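Local structure of ATP-dependent DNA helicase RecQ (Porphyromonas gingivalis, 3IUO) at residues H42-D45 with F46-L50; M21-S24 with I25-I29. The protein probably couples ATP hydrolysis to 3'-5' unwinding of duplex DNA, as RecQ helicases do, and is represented here by its C-terminal, all-helical portion. All coordinates share one frame; numbering follows the deposited sequence. Where two conformers were deposited one is given.

Contact 1: H42-D45 with F46-L50; sequences HGLD and FPELL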
loop_
_atom_site.group_PDB
_atom_site.type_symbol
_atom_site.label_atom_id
_atom_site.label_comp_id
_atom_site.label_asym_id
_atom_site.label_seq_id
_atom_site.Cartn_x
_atom_site.Cartn_y
_atom_site.Cartn_z
ATOM N N HIS B 42 8.569 9.351 -24.499
ATOM C CA HIS B 42 7.101 9.328 -24.477
ATOM C C HIS B 42 6.467 10.685 -24.148
ATOM O O HIS B 42 5.260 10.776 -23.897
ATOM C CB HIS B 42 6.611 8.253 -23.508
ATOM C CG HIS B 42 6.916 6.863 -23.963
ATOM N ND1 HIS B 42 6.297 6.292 -25.053
ATOM C CD2 HIS B 42 7.777 5.932 -23.485
ATOM C CE1 HIS B 42 6.762 5.067 -25.225
ATOM N NE2 HIS B 42 7.664 4.829 -24.292
ATOM N N GLY B 43 7.285 11.735 -24.140
ATOM C CA GLY B 43 6.806 13.088 -23.829
ATOM C C GLY B 43 6.290 13.196 -22.405
ATOM O O GLY B 43 5.360 13.955 -22.128
ATOM N N LEU B 44 6.884 12.416 -21.499
ATOM C CA LEU B 44 6.482 12.442 -20.097
ATOM C C LEU B 44 7.528 13.159 -19.257
ATOM O O LEU B 44 8.724 13.103 -19.569
ATOM C CB LEU B 44 6.317 11.004 -19.571
ATOM C CG LEU B 44 5.326 10.064 -20.256
ATOM C CD1 LEU B 44 5.491 8.642 -19.689
ATOM C CD2 LEU B 44 3.887 10.536 -20.115
ATOM N N ASP B 45 7.098 13.837 -18.191
ATOM C CA ASP B 45 8.073 14.264 -17.191
ATOM C C ASP B 45 8.351 13.061 -16.282
ATOM O O ASP B 45 7.650 12.034 -16.365
ATOM C CB ASP B 45 7.684 15.549 -16.433
ATOM C CG ASP B 45 6.466 15.398 -15.563
ATOM O OD1 ASP B 45 5.908 16.442 -15.148
ATOM O OD2 ASP B 45 6.070 14.261 -15.251
ATOM N N PHE B 46 9.388 13.157 -15.455
ATOM C CA PHE B 46 9.820 11.989 -14.691
ATOM C C PHE B 46 8.729 11.422 -13.770
ATOM O O PHE B 46 8.468 10.211 -13.777
ATOM C CB PHE B 46 11.126 12.256 -13.928
ATOM C CG PHE B 46 11.828 11.000 -13.513
ATOM C CD1 PHE B 46 12.477 10.216 -14.452
ATOM C CD2 PHE B 46 11.818 10.587 -12.192
ATOM C CE1 PHE B 46 13.103 9.040 -14.081
ATOM C CE2 PHE B 46 12.436 9.413 -11.810
ATOM C CZ PHE B 46 13.095 8.638 -12.753
ATOM N N PRO B 47 8.061 12.293 -12.993
ATOM C CA PRO B 47 7.016 11.746 -12.125
ATOM C C PRO B 47 5.873 11.068 -12.877
ATOM O O PRO B 47 5.326 10.073 -12.379
ATOM C CB PRO B 47 6.512 12.976 -11.373
ATOM C CG PRO B 47 7.648 13.903 -11.400
ATOM C CD PRO B 47 8.273 13.727 -12.737
ATOM N N GLU B 48 5.531 11.579 -14.057
ATOM C CA GLU B 48 4.530 10.933 -14.900
ATOM C C GLU B 48 5.015 9.560 -15.351
ATOM O O GLU B 48 4.228 8.620 -15.403
ATOM C CB GLU B 48 4.195 11.777 -16.130
ATOM C CG GLU B 48 3.394 13.053 -15.847
ATOM C CD GLU B 48 3.332 14.013 -17.043
ATOM O OE1 GLU B 48 4.213 13.969 -17.932
ATOM O OE2 GLU B 48 2.405 14.844 -17.080
ATOM N N LEU B 49 6.293 9.447 -15.690
ATOM C CA LEU B 49 6.831 8.119 -16.034
ATOM C C LEU B 49 6.716 7.161 -14.840
ATOM O O LEU B 49 6.283 6.015 -14.992
ATOM C CB LEU B 49 8.272 8.216 -16.546
ATOM C CG LEU B 49 8.870 6.839 -16.860
ATOM C CD1 LEU B 49 8.064 6.066 -17.912
ATOM C CD2 LEU B 49 10.285 7.009 -17.259
ATOM N N LEU B 50 7.090 7.642 -13.654
ATOM C CA LEU B 50 6.971 6.840 -12.449
ATOM C C LEU B 50 5.555 6.326 -12.265
ATOM O O LEU B 50 5.370 5.157 -11.888
ATOM C CB LEU B 50 7.440 7.605 -11.202
ATOM C CG LEU B 50 8.943 7.908 -11.098
ATOM C CD1 LEU B 50 9.208 8.830 -9.914
ATOM C CD2 LEU B 50 9.782 6.648 -10.992
#

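Contact 2: M21-S24 with I25-I29; sequences MKVS and IVQQI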
loop_
_atom_site.group_PDB
_atom_site.type_symbol
_atom_site.label_atom_id
_atom_site.label_comp_id
_atom_site.label_asym_id
_atom_site.label_seq_id
_atom_site.Cartn_x
_atom_site.Cartn_y
_atom_site.Cartn_z
HETATM N N MSE B 21 1.542 2.194 -25.003
HETATM C CA MSE B 21 2.643 2.958 -24.436
HETATM C C MSE B 21 3.273 2.158 -23.317
HETATM O O MSE B 21 4.490 2.139 -23.179
HETATM C CB MSE B 21 2.174 4.317 -23.908
HETATM C CG MSE B 21 3.313 5.176 -23.331
HETATM SE SE MSE B 21 2.676 6.775 -22.388
HETATM C CE MSE B 21 1.320 5.890 -21.291
ATOM N N LYS B 22 2.436 1.492 -22.526
ATOM C CA LYS B 22 2.937 0.673 -21.441
ATOM C C LYS B 22 3.701 -0.540 -21.945
ATOM O O LYS B 22 4.722 -0.911 -21.380
ATOM C CB LYS B 22 1.814 0.281 -20.478
ATOM C CG LYS B 22 1.304 1.458 -19.608
ATOM C CD LYS B 22 0.161 1.074 -18.659
ATOM C CE LYS B 22 -1.170 0.945 -19.384
ATOM N NZ LYS B 22 -2.231 0.583 -18.409
ATOM N N VAL B 23 3.226 -1.123 -23.047
ATOM C CA VAL B 23 3.929 -2.249 -23.640
ATOM C C VAL B 23 5.323 -1.771 -24.063
ATOM O O VAL B 23 6.313 -2.483 -23.831
ATOM C CB VAL B 23 3.142 -2.863 -24.816
ATOM C CG1 VAL B 23 4.059 -3.762 -25.671
ATOM C CG2 VAL B 23 1.931 -3.656 -24.303
ATOM N N SER B 24 5.386 -0.579 -24.680
ATOM C CA SER B 24 6.652 0.016 -25.114
ATOM C C SER B 24 7.582 0.265 -23.935
ATOM O O SER B 24 8.765 -0.044 -23.992
ATOM C CB SER B 24 6.408 1.328 -25.865
ATOM O OG SER B 24 5.849 1.089 -27.141
ATOM N N ILE B 25 7.034 0.804 -22.844
ATOM C CA ILE B 25 7.845 1.089 -21.641
ATOM C C ILE B 25 8.482 -0.189 -21.072
ATOM O O ILE B 25 9.661 -0.200 -20.691
ATOM C CB ILE B 25 7.020 1.835 -20.573
ATOM C CG1 ILE B 25 6.770 3.274 -21.058
ATOM C CG2 ILE B 25 7.764 1.909 -19.243
ATOM C CD1 ILE B 25 5.660 4.009 -20.291
ATOM N N VAL B 26 7.693 -1.253 -21.012
ATOM C CA VAL B 26 8.187 -2.544 -20.526
ATOM C C VAL B 26 9.326 -3.033 -21.418
ATOM O O VAL B 26 10.343 -3.508 -20.931
ATOM C CB VAL B 26 7.035 -3.561 -20.451
ATOM C CG1 VAL B 26 7.577 -4.965 -20.158
ATOM C CG2 VAL B 26 6.044 -3.137 -19.385
ATOM N N GLN B 27 9.155 -2.881 -22.731
ATOM C CA GLN B 27 10.194 -3.313 -23.663
ATOM C C GLN B 27 11.457 -2.481 -23.478
ATOM O O GLN B 27 12.568 -3.028 -23.492
ATOM C CB GLN B 27 9.683 -3.233 -25.101
ATOM C CG GLN B 27 8.602 -4.265 -25.404
ATOM C CD GLN B 27 7.989 -4.115 -26.795
ATOM O OE1 GLN B 27 8.037 -3.039 -27.407
ATOM N NE2 GLN B 27 7.387 -5.192 -27.288
ATOM N N GLN B 28 11.282 -1.165 -23.304
ATOM C CA GLN B 28 12.405 -0.258 -23.048
ATOM C C GLN B 28 13.164 -0.639 -21.776
ATOM O O GLN B 28 14.398 -0.666 -21.756
ATOM C CB GLN B 28 11.947 1.203 -22.995
ATOM C CG GLN B 28 11.686 1.797 -24.388
ATOM C CD GLN B 28 10.884 3.078 -24.304
ATOM O OE1 GLN B 28 9.765 3.102 -23.760
ATOM N NE2 GLN B 28 11.441 4.150 -24.829
ATOM N N ILE B 29 12.424 -0.972 -20.723
ATOM C CA ILE B 29 13.065 -1.317 -19.469
ATOM C C ILE B 29 13.819 -2.624 -19.644
ATOM O O ILE B 29 14.934 -2.764 -19.156
ATOM C CB ILE B 29 12.058 -1.405 -18.314
ATOM C CG1 ILE B 29 11.582 0.016 -17.913
ATOM C CG2 ILE B 29 12.678 -2.116 -17.102
ATOM C CD1 ILE B 29 10.378 0.036 -16.980
#

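Contact 1: H42-D45 with F46-L50
Asp-45 and Glu-48 hold each other at the start of helix 46-58, each giving a carboxylate oxygen to the other's backbone N-H. From Glu-48 N a bond of 3.0 Å runs to OD2 of Asp-45, which it meets nearly along the C-O bond. The return bond, from Asp-45 N to Glu-48 OE1, is nearly straight and 2.9 Å long; its donor lies on the anti side, 29° out of the carboxylate plane. Asp-45 reaches its donor because CG sits between the backbone N and the carbonyl carbon (chi1 66°), which folds the short chain over the first turn. This reciprocal pair is a capping box, with Asp-45 as the N-cap, in the turn that joins two helices of the RecQ-1-like helix-turn-helix domain. Just upstream, Gly-43, with positive phi, is the C-prime residue of the Schellman motif that closes helix 35-41, so one helix is ended and the next begun within three residues. Both carboxylates lie on the exposed side, their planes 42° apart, and OD2 of Asp-45 comes within 3.3 Å of Glu-48 OE1; the N-H groups they accept from, near the positive end of the helix dipole, probably offset that repulsion. On the packed side, away from solvent, the buried Leu-44 and Leu-49 cross at about a right angle, with the Leu-44 CD1 methyl 3.9 Å from CA of Leu-49 and 4.1 Å from its CD1. Leu-49 also rests on Leu-35, Ile-38 and Ala-39 of helix 35-41 and on Ile-25 of helix 15-30.

Contact 2: M21-S24 with I25-I29
Selenomethionine Met-21 and Ile-25, one helical turn apart, lie side by side and point the same way, with CG of Met-21 4.0 Å from the CD1 methyl of Ile-25. In Met-21, CG lies anti to the backbone N (chi1 -179°), which carries this methylene along the isoleucine; the bend at chi3 turns only the terminal methyl. Ile-25 also lays its longer branch against the carbonyl behind it: with CG1 beside its own backbone N (chi1 -71°), that atom comes to 3.3 Å from Met-21 O. The same oxygen accepts from Ile-25 N at 2.9 Å, the donor tilted 20° from the carbonyl plane.

Val-23 and Gln-27 repeat the parallel pose on an exposed side of the helix. There the Gln-27 amide passes alongside the valine, NE2 lying 4.0 Å from CG1, and its CG packs over Val-23 O at 3.3 Å. Val-26 uses one methyl likewise, CG2 resting 3.3 Å from Lys-22 O, the acceptor of its own N-H. Bonds of the same i to i+4 kind join Gln-27 N to Val-23 O and Gln-28 N to Ser-24 O, the last being 2.8 Å long.

Beyond the two segments, Val-26 meets Ile-56 of helix 46-58, where Met-21 and Lys-22 also reach Glu-52. Neighbours four apart lying side by side are what the alpha-helical repeat produces; helix 15-30 packs Ile-25 and Ile-29 on helix 35-41 and leaves Val-23 and Gln-27 exposed, within the RecQ-1-like helix-turn-helix domain.

Contact 1 and contact 2 belong to the same helix-turn-helix domain but illustrate different local problems. At 42-50 the chain changes helices, and carboxylates supply acceptors for backbone N-H groups where the helix begins; at 21-29, within helix 15-30, the backbone bonds to itself and side chains mainly pack. Contact 1 is partly buried, with leucines inside and acids outside, whereas contact 2 is largely a surface contact with Ile-25 as its buried residue. His-42 joins them: its ring packs on Met-21, Ser-24 and Ile-25, and its NE2 probably hydrogen-bonds to the Gln-28 side chain. Both contacts also contribute apolar residues against helix 35-41.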